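Local coordinates for protein putative methylthioribose-1-phosphate isomerase (Archaeoglobus fulgidus, PDB 1T5O) that probably catalyses the interconversion of methylthioribose-1-phosphate and methylthioribulose-1-phosphate, an isomerisation in methionine biosynthesis, at residues F67-K78 / A105-K115; D234-F242 / E273-I281. One frame throughout, in Å; residues are numbered along the deposited sequence.

Contact 1 (F67-K78 / A105-K115)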
# COMPACT_ATOMS: atom_id res chain seq x y z
N PHE A 67 -47.27 4.52 -19.27
CA PHE A 67 -47.53 3.65 -20.41
C PHE A 67 -49.02 3.33 -20.47
O PHE A 67 -49.64 2.99 -19.46
CB PHE A 67 -46.76 2.32 -20.27
CG PHE A 67 -45.26 2.44 -20.39
CD1 PHE A 67 -44.51 3.04 -19.38
CD2 PHE A 67 -44.60 1.90 -21.49
CE1 PHE A 67 -43.12 3.10 -19.47
CE2 PHE A 67 -43.21 1.95 -21.58
CZ PHE A 67 -42.47 2.55 -20.57
N ALA A 68 -49.60 3.45 -21.66
CA ALA A 68 -51.02 3.14 -21.82
C ALA A 68 -51.16 1.66 -22.21
O ALA A 68 -52.10 0.98 -21.77
CB ALA A 68 -51.64 4.04 -22.89
N ASP A 69 -50.22 1.17 -23.03
CA ASP A 69 -50.22 -0.22 -23.48
C ASP A 69 -49.09 -1.08 -22.93
O ASP A 69 -47.91 -0.71 -22.97
CB ASP A 69 -50.18 -0.28 -25.01
CG ASP A 69 -49.89 -1.67 -25.51
OD1 ASP A 69 -48.71 -2.08 -25.51
OD2 ASP A 69 -50.85 -2.38 -25.90
N VAL A 70 -49.46 -2.26 -22.43
CA VAL A 70 -48.54 -3.21 -21.83
C VAL A 70 -47.41 -3.71 -22.72
O VAL A 70 -46.24 -3.65 -22.34
CB VAL A 70 -49.31 -4.43 -21.28
CG1 VAL A 70 -48.38 -5.34 -20.51
CG2 VAL A 70 -50.46 -3.97 -20.40
N ASP A 71 -47.74 -4.22 -23.90
CA ASP A 71 -46.72 -4.74 -24.80
C ASP A 71 -45.63 -3.74 -25.13
O ASP A 71 -44.50 -4.12 -25.44
CB ASP A 71 -47.36 -5.27 -26.07
CG ASP A 71 -48.28 -6.43 -25.79
OD1 ASP A 71 -47.97 -7.21 -24.85
OD2 ASP A 71 -49.30 -6.58 -26.51
N GLU A 72 -45.97 -2.46 -25.07
CA GLU A 72 -44.99 -1.41 -25.35
C GLU A 72 -44.08 -1.34 -24.13
O GLU A 72 -42.86 -1.21 -24.24
CB GLU A 72 -45.71 -0.07 -25.56
CG GLU A 72 -46.87 -0.16 -26.55
CD GLU A 72 -47.30 1.20 -27.08
OE1 GLU A 72 -47.68 2.07 -26.26
OE2 GLU A 72 -47.26 1.39 -28.31
N LEU A 73 -44.70 -1.45 -22.95
CA LEU A 73 -43.98 -1.43 -21.69
C LEU A 73 -42.97 -2.58 -21.70
O LEU A 73 -41.77 -2.35 -21.52
CB LEU A 73 -44.94 -1.61 -20.52
CG LEU A 73 -44.30 -1.81 -19.15
CD1 LEU A 73 -43.33 -0.67 -18.86
CD2 LEU A 73 -45.38 -1.90 -18.07
N LYS A 74 -43.46 -3.79 -21.94
CA LYS A 74 -42.61 -4.98 -21.98
C LYS A 74 -41.42 -4.84 -22.96
O LYS A 74 -40.28 -5.17 -22.62
CB LYS A 74 -43.42 -6.21 -22.38
CG LYS A 74 -44.58 -6.55 -21.45
CD LYS A 74 -45.14 -7.94 -21.79
CE LYS A 74 -46.33 -8.30 -20.91
NZ LYS A 74 -46.00 -8.22 -19.47
N GLU A 75 -41.71 -4.37 -24.17
CA GLU A 75 -40.67 -4.18 -25.17
C GLU A 75 -39.59 -3.26 -24.59
O GLU A 75 -38.39 -3.53 -24.72
CB GLU A 75 -41.27 -3.57 -26.44
CG GLU A 75 -40.32 -3.53 -27.62
CD GLU A 75 -40.96 -2.96 -28.88
OE1 GLU A 75 -40.33 -3.09 -29.96
OE2 GLU A 75 -42.08 -2.39 -28.80
N HIS A 76 -40.03 -2.19 -23.93
CA HIS A 76 -39.12 -1.23 -23.31
C HIS A 76 -38.25 -1.90 -22.24
O HIS A 76 -37.05 -1.65 -22.15
CB HIS A 76 -39.92 -0.08 -22.67
CG HIS A 76 -39.07 0.90 -21.92
ND1 HIS A 76 -38.20 1.77 -22.54
CD2 HIS A 76 -38.96 1.15 -20.59
CE1 HIS A 76 -37.59 2.51 -21.63
NE2 HIS A 76 -38.04 2.15 -20.44
N LEU A 77 -38.85 -2.76 -21.43
CA LEU A 77 -38.10 -3.44 -20.39
C LEU A 77 -36.97 -4.30 -20.96
O LEU A 77 -35.86 -4.32 -20.42
CB LEU A 77 -39.03 -4.30 -19.53
CG LEU A 77 -40.08 -3.52 -18.74
CD1 LEU A 77 -40.79 -4.46 -17.79
CD2 LEU A 77 -39.42 -2.38 -17.96
N LYS A 78 -37.24 -5.02 -22.05
CA LYS A 78 -36.22 -5.87 -22.65
C LYS A 78 -35.05 -5.00 -23.12
O LYS A 78 -33.89 -5.39 -23.04
CB LYS A 78 -36.82 -6.67 -23.81
CG LYS A 78 -37.89 -7.67 -23.37
CD LYS A 78 -38.53 -8.38 -24.56
CE LYS A 78 -39.60 -9.37 -24.10
NZ LYS A 78 -40.26 -10.09 -25.24
N ALA A 105 -41.47 -9.35 -14.15
CA ALA A 105 -42.31 -8.27 -14.64
C ALA A 105 -43.07 -8.68 -15.90
O ALA A 105 -44.26 -8.42 -16.03
CB ALA A 105 -41.45 -7.02 -14.92
N LEU A 106 -42.37 -9.33 -16.83
CA LEU A 106 -42.99 -9.76 -18.07
C LEU A 106 -44.18 -10.70 -17.83
O LEU A 106 -44.99 -10.92 -18.73
CB LEU A 106 -41.95 -10.44 -18.96
CG LEU A 106 -40.87 -9.50 -19.49
CD1 LEU A 106 -39.98 -10.26 -20.45
CD2 LEU A 106 -41.50 -8.30 -20.18
N LYS A 107 -44.28 -11.23 -16.62
CA LYS A 107 -45.37 -12.13 -16.26
C LYS A 107 -46.68 -11.37 -16.03
O LYS A 107 -47.75 -11.97 -15.92
CB LYS A 107 -44.99 -12.91 -15.00
CG LYS A 107 -44.46 -14.31 -15.27
CD LYS A 107 -43.40 -14.73 -14.26
CE LYS A 107 -43.35 -16.25 -14.12
NZ LYS A 107 -42.22 -16.74 -13.29
N GLY A 108 -46.60 -10.04 -15.97
CA GLY A 108 -47.79 -9.23 -15.79
C GLY A 108 -48.58 -9.14 -17.08
O GLY A 108 -48.02 -9.23 -18.18
N GLU A 109 -49.90 -8.95 -16.95
CA GLU A 109 -50.78 -8.86 -18.12
C GLU A 109 -51.38 -7.47 -18.30
O GLU A 109 -52.14 -7.23 -19.23
CB GLU A 109 -51.89 -9.91 -18.01
CG GLU A 109 -51.67 -11.14 -18.88
CD GLU A 109 -52.04 -10.89 -20.34
OE1 GLU A 109 -51.89 -11.81 -21.18
OE2 GLU A 109 -52.49 -9.76 -20.66
N SER A 110 -51.02 -6.54 -17.42
CA SER A 110 -51.50 -5.17 -17.50
C SER A 110 -50.34 -4.27 -17.11
O SER A 110 -49.36 -4.74 -16.53
CB SER A 110 -52.66 -4.93 -16.54
OG SER A 110 -52.23 -4.97 -15.20
N VAL A 111 -50.45 -2.99 -17.42
CA VAL A 111 -49.38 -2.05 -17.10
C VAL A 111 -49.09 -2.02 -15.59
O VAL A 111 -47.92 -2.06 -15.20
CB VAL A 111 -49.73 -0.65 -17.63
CG1 VAL A 111 -48.50 0.25 -17.62
CG2 VAL A 111 -50.29 -0.77 -19.03
N GLU A 112 -50.12 -1.97 -14.75
CA GLU A 112 -49.92 -1.96 -13.29
C GLU A 112 -49.23 -3.24 -12.83
O GLU A 112 -48.24 -3.19 -12.10
CB GLU A 112 -51.24 -1.82 -12.53
CG GLU A 112 -51.64 -0.39 -12.17
CD GLU A 112 -52.60 -0.34 -10.98
OE1 GLU A 112 -52.13 -0.43 -9.82
OE2 GLU A 112 -53.83 -0.21 -11.20
N GLU A 113 -49.76 -4.38 -13.24
CA GLU A 113 -49.18 -5.67 -12.88
C GLU A 113 -47.67 -5.71 -13.16
O GLU A 113 -46.88 -6.04 -12.28
CB GLU A 113 -49.87 -6.79 -13.65
CG GLU A 113 -51.01 -7.44 -12.90
CD GLU A 113 -52.05 -8.02 -13.84
OE1 GLU A 113 -51.66 -8.58 -14.89
OE2 GLU A 113 -53.26 -7.93 -13.52
N VAL A 114 -47.30 -5.36 -14.39
CA VAL A 114 -45.90 -5.36 -14.79
C VAL A 114 -45.08 -4.44 -13.92
O VAL A 114 -43.95 -4.77 -13.56
CB VAL A 114 -45.73 -4.96 -16.27
CG1 VAL A 114 -44.25 -4.82 -16.61
CG2 VAL A 114 -46.36 -6.02 -17.15
N LYS A 115 -45.65 -3.29 -13.57
CA LYS A 115 -44.96 -2.34 -12.71
C LYS A 115 -44.77 -2.89 -11.30
O LYS A 115 -43.65 -2.85 -10.75
CB LYS A 115 -45.74 -1.02 -12.66
CG LYS A 115 -45.65 -0.21 -13.94
CD LYS A 115 -46.65 0.91 -13.93
CE LYS A 115 -46.41 1.87 -12.79
NZ LYS A 115 -47.61 2.74 -12.52
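Lys74 reaches the turn at Leu106 and Gly108 through a chain extended as far as CE and then bent at its last torsion (chi4 -56°), which swings NZ onto two backbone carbonyls. It donates to Gly108 O at 2.6 Å, tilted from that carbonyl's plane, and to Leu106 O at 3.0 Å, from above the carbonyl. A lysine suits this place because its methylenes lie against Leu106 CD2 (3.6 Å from Lys74 CB) while the ammonium satisfies oxygens of the type I turn Ala105-Gly108.

Val114 has CG1 anti to its backbone N (chi1 173°), directed at Leu73 and Leu77, and CG2 turned to Val70 and Lys74. The compact branched side chain is thus a knob in the hole formed by Val70, Leu73, Lys74 and Leu77. It meets Leu73 tip to tip, CG1 to CD2 at a tight 3.5 Å. Val70 CG2 presses on Val111 N at 3.1 Å, just beyond Ser110, whose hydroxyl N-caps the second helix by accepting from Glu113 N.

The starts of helices 70-85 and 111-141 pack at 27°, their short axes 9.8 Å apart, beside the end of helix 92-105; Ala61 of helix 47-61 and Ala62 back Leu77.

Contact 2 (D234-F242 / E273-I281)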
# COMPACT_ATOMS: atom_id res chain seq x y z
N ASP A 234 -14.57 -12.42 -4.00
CA ASP A 234 -15.23 -12.04 -5.23
C ASP A 234 -15.64 -13.30 -5.95
O ASP A 234 -16.62 -13.32 -6.68
CB ASP A 234 -14.29 -11.22 -6.09
CG ASP A 234 -14.11 -9.83 -5.54
OD1 ASP A 234 -15.12 -9.09 -5.49
OD2 ASP A 234 -12.97 -9.49 -5.15
N ARG A 235 -14.88 -14.37 -5.72
CA ARG A 235 -15.17 -15.63 -6.38
C ARG A 235 -14.37 -16.75 -5.74
O ARG A 235 -13.17 -16.62 -5.52
CB ARG A 235 -14.80 -15.54 -7.85
CG ARG A 235 -15.57 -16.53 -8.67
CD ARG A 235 -14.67 -17.37 -9.49
NE ARG A 235 -14.09 -16.69 -10.64
CZ ARG A 235 -14.78 -16.07 -11.60
NH1 ARG A 235 -16.10 -15.99 -11.56
NH2 ARG A 235 -14.13 -15.59 -12.67
N ILE A 236 -15.04 -17.87 -5.48
CA ILE A 236 -14.36 -18.99 -4.86
C ILE A 236 -14.41 -20.21 -5.77
O ILE A 236 -15.49 -20.71 -6.09
CB ILE A 236 -14.98 -19.32 -3.50
CG1 ILE A 236 -14.89 -18.06 -2.59
CG2 ILE A 236 -14.25 -20.55 -2.88
CD1 ILE A 236 -15.55 -18.16 -1.22
N VAL A 237 -13.23 -20.68 -6.19
CA VAL A 237 -13.12 -21.85 -7.06
C VAL A 237 -12.55 -22.99 -6.23
O VAL A 237 -12.23 -22.80 -5.05
CB VAL A 237 -12.25 -21.54 -8.32
CG1 VAL A 237 -12.93 -20.43 -9.14
CG2 VAL A 237 -10.81 -21.12 -7.91
N ARG A 238 -12.41 -24.18 -6.82
CA ARG A 238 -11.99 -25.34 -6.05
C ARG A 238 -10.66 -25.30 -5.35
O ARG A 238 -10.47 -26.03 -4.38
CB ARG A 238 -12.08 -26.61 -6.89
CG ARG A 238 -13.51 -26.93 -7.29
CD ARG A 238 -13.74 -28.41 -7.52
NE ARG A 238 -12.75 -29.00 -8.40
CZ ARG A 238 -12.75 -28.87 -9.73
NH1 ARG A 238 -13.68 -28.16 -10.34
NH2 ARG A 238 -11.80 -29.48 -10.43
N ASP A 239 -9.73 -24.48 -5.83
CA ASP A 239 -8.42 -24.40 -5.18
C ASP A 239 -8.08 -22.99 -4.73
O ASP A 239 -6.94 -22.74 -4.33
CB ASP A 239 -7.33 -24.90 -6.13
CG ASP A 239 -7.35 -24.19 -7.50
OD1 ASP A 239 -6.41 -24.43 -8.28
OD2 ASP A 239 -8.28 -23.42 -7.81
N ALA A 240 -9.02 -22.06 -4.78
CA ALA A 240 -8.65 -20.70 -4.37
C ALA A 240 -9.75 -19.70 -4.17
O ALA A 240 -10.83 -19.83 -4.71
CB ALA A 240 -7.64 -20.11 -5.38
N VAL A 241 -9.43 -18.67 -3.39
CA VAL A 241 -10.35 -17.58 -3.16
C VAL A 241 -9.83 -16.36 -3.91
O VAL A 241 -8.73 -15.90 -3.64
CB VAL A 241 -10.46 -17.23 -1.65
CG1 VAL A 241 -11.30 -15.99 -1.47
CG2 VAL A 241 -11.12 -18.41 -0.88
N PHE A 242 -10.60 -15.84 -4.87
CA PHE A 242 -10.20 -14.62 -5.55
C PHE A 242 -10.84 -13.43 -4.81
O PHE A 242 -12.05 -13.42 -4.56
CB PHE A 242 -10.63 -14.61 -7.03
CG PHE A 242 -9.80 -15.54 -7.92
CD1 PHE A 242 -10.09 -16.90 -7.98
CD2 PHE A 242 -8.72 -15.05 -8.65
CE1 PHE A 242 -9.31 -17.77 -8.75
CE2 PHE A 242 -7.92 -15.92 -9.44
CZ PHE A 242 -8.23 -17.29 -9.48
N GLU A 273 -17.26 -25.38 -10.34
CA GLU A 273 -16.90 -26.18 -11.51
C GLU A 273 -15.49 -25.76 -11.98
O GLU A 273 -14.83 -26.46 -12.74
CB GLU A 273 -17.89 -25.93 -12.65
CG GLU A 273 -19.30 -26.45 -12.36
CD GLU A 273 -19.38 -27.97 -12.31
OE1 GLU A 273 -18.35 -28.65 -12.52
OE2 GLU A 273 -20.49 -28.50 -12.07
N ARG A 274 -15.03 -24.61 -11.52
CA ARG A 274 -13.73 -24.09 -11.96
C ARG A 274 -12.60 -24.26 -10.96
O ARG A 274 -12.82 -24.57 -9.78
CB ARG A 274 -13.88 -22.59 -12.25
CG ARG A 274 -15.08 -22.16 -13.15
CD ARG A 274 -14.76 -22.21 -14.66
NE ARG A 274 -14.82 -23.58 -15.18
CZ ARG A 274 -15.94 -24.27 -15.38
NH1 ARG A 274 -17.13 -23.74 -15.12
NH2 ARG A 274 -15.87 -25.50 -15.89
N THR A 275 -11.37 -24.03 -11.45
CA THR A 275 -10.17 -24.00 -10.63
C THR A 275 -9.50 -22.68 -11.00
O THR A 275 -9.91 -22.00 -11.96
CB THR A 275 -9.20 -25.18 -10.87
OG1 THR A 275 -8.86 -25.26 -12.26
CG2 THR A 275 -9.83 -26.47 -10.38
N ALA A 276 -8.48 -22.29 -10.23
CA ALA A 276 -7.83 -21.02 -10.46
C ALA A 276 -7.30 -20.86 -11.86
O ALA A 276 -7.32 -19.77 -12.37
CB ALA A 276 -6.69 -20.79 -9.42
N LYS A 277 -6.85 -21.95 -12.48
CA LYS A 277 -6.31 -21.84 -13.83
C LYS A 277 -7.36 -21.37 -14.86
O LYS A 277 -7.01 -20.84 -15.91
CB LYS A 277 -5.70 -23.18 -14.26
CG LYS A 277 -6.68 -24.17 -14.87
CD LYS A 277 -5.99 -25.46 -15.25
CE LYS A 277 -6.78 -26.25 -16.29
NZ LYS A 277 -6.90 -25.54 -17.61
N ASP A 278 -8.65 -21.50 -14.55
CA ASP A 278 -9.68 -21.07 -15.50
C ASP A 278 -9.97 -19.57 -15.45
O ASP A 278 -10.62 -19.02 -16.35
CB ASP A 278 -11.01 -21.77 -15.19
CG ASP A 278 -10.94 -23.26 -15.33
OD1 ASP A 278 -11.55 -23.93 -14.49
OD2 ASP A 278 -10.30 -23.74 -16.29
N VAL A 279 -9.49 -18.92 -14.40
CA VAL A 279 -9.78 -17.51 -14.17
C VAL A 279 -8.77 -16.53 -14.71
O VAL A 279 -7.56 -16.70 -14.52
CB VAL A 279 -9.94 -17.29 -12.63
CG1 VAL A 279 -10.30 -15.84 -12.32
CG2 VAL A 279 -10.97 -18.26 -12.08
N VAL A 280 -9.23 -15.49 -15.40
CA VAL A 280 -8.29 -14.50 -15.89
C VAL A 280 -8.44 -13.26 -15.03
O VAL A 280 -9.56 -12.78 -14.78
CB VAL A 280 -8.53 -14.15 -17.38
CG1 VAL A 280 -8.41 -15.40 -18.25
CG2 VAL A 280 -9.87 -13.51 -17.55
N ILE A 281 -7.32 -12.76 -14.51
CA ILE A 281 -7.36 -11.55 -13.68
C ILE A 281 -7.13 -10.32 -14.54
O ILE A 281 -6.09 -10.16 -15.16
CB ILE A 281 -6.30 -11.58 -12.55
CG1 ILE A 281 -6.63 -12.70 -11.54
CG2 ILE A 281 -6.26 -10.20 -11.83
CD1 ILE A 281 -5.44 -13.09 -10.65
O HOH W 1 -12.63 -28.21 -13.10
O HOH W 2 -5.82 -23.98 -10.89
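The striking feature is a side-chain carboxylate gripping the start of a 3-10 turn: Asp239, in the type I turn Val237-Ala240 of a beta hairpin, accepts the backbone N-H of Ala276 on its OD2 at 2.7 Å. The bond uses the syn lone pair of OD2, while OD1 accepts from a water that in turn accepts from Lys277 N, so the carboxylate serves two successive amides at the start of the 3-10 turn 276-278. An alanine in place of Asp239 would probably leave Ala276 N without its acceptor and the bridging water without one of its mates, freeing this turn to shift away from the hairpin.

Beside it the backbones join directly, Arg238 N donating to Arg274 O at 3.0 Å and almost straight (175°). The Arg238 side chain, bent at chi3 (-51°), lays one face of its guanidinium over Thr275 CG2, and NH1 makes a weak bond to Glu273 O, which a water also bridges, and donates besides to Trp272 O.

Apolar groups fill the other end. Val279 CG1 lies over one face of the Phe242 ring, 3.9 Å from its centroid and 18° off the normal, a CH-pi contact, while Ile281 CD1 comes to the ring edge, 4.0 Å from Phe242 CE2. Ala276, small enough to sit close, brings CB to 3.8 Å from Phe242 CZ. Val237 packs against the backbone of residues 274-276, its CG2 3.5 Å from Ala276 N. Pro311 of strand 309-313 also touches Phe242 and Ile281.

The hairpin begins with a classic beta bulge, in which Asp234 N and Arg235 N both donate to Phe242 O. Asp234 is the predicted proton donor, and the predicted substrate-binding Asn243 follows Phe242, so the packed hairpin borders the probable active site of this MtnA-like isomerase.

In the fold
Contact 1 closes before contact 2 opens along the chain, and their centres lie about 39 Å apart, with about 24 Å between nearest atoms. Contact 1 joins helix starts and the turn between helices 92-105 and 111-141, about 31 Å from the centre of the chain and away from the predicted substrate sites. Contact 2, about 17 Å from that centre, packs the loop after strand 261-264 on the hairpin of the small antiparallel sheet 235-237, 240-244 and 309-313; this hairpin directly follows strand 228-231 of the large mixed sheet. The long helix 111-141, which starts in contact 1, leads toward strand 149-152 of that large sheet. Distal helical packing and the probable catalytic region are therefore separate parts of one chain that do not touch.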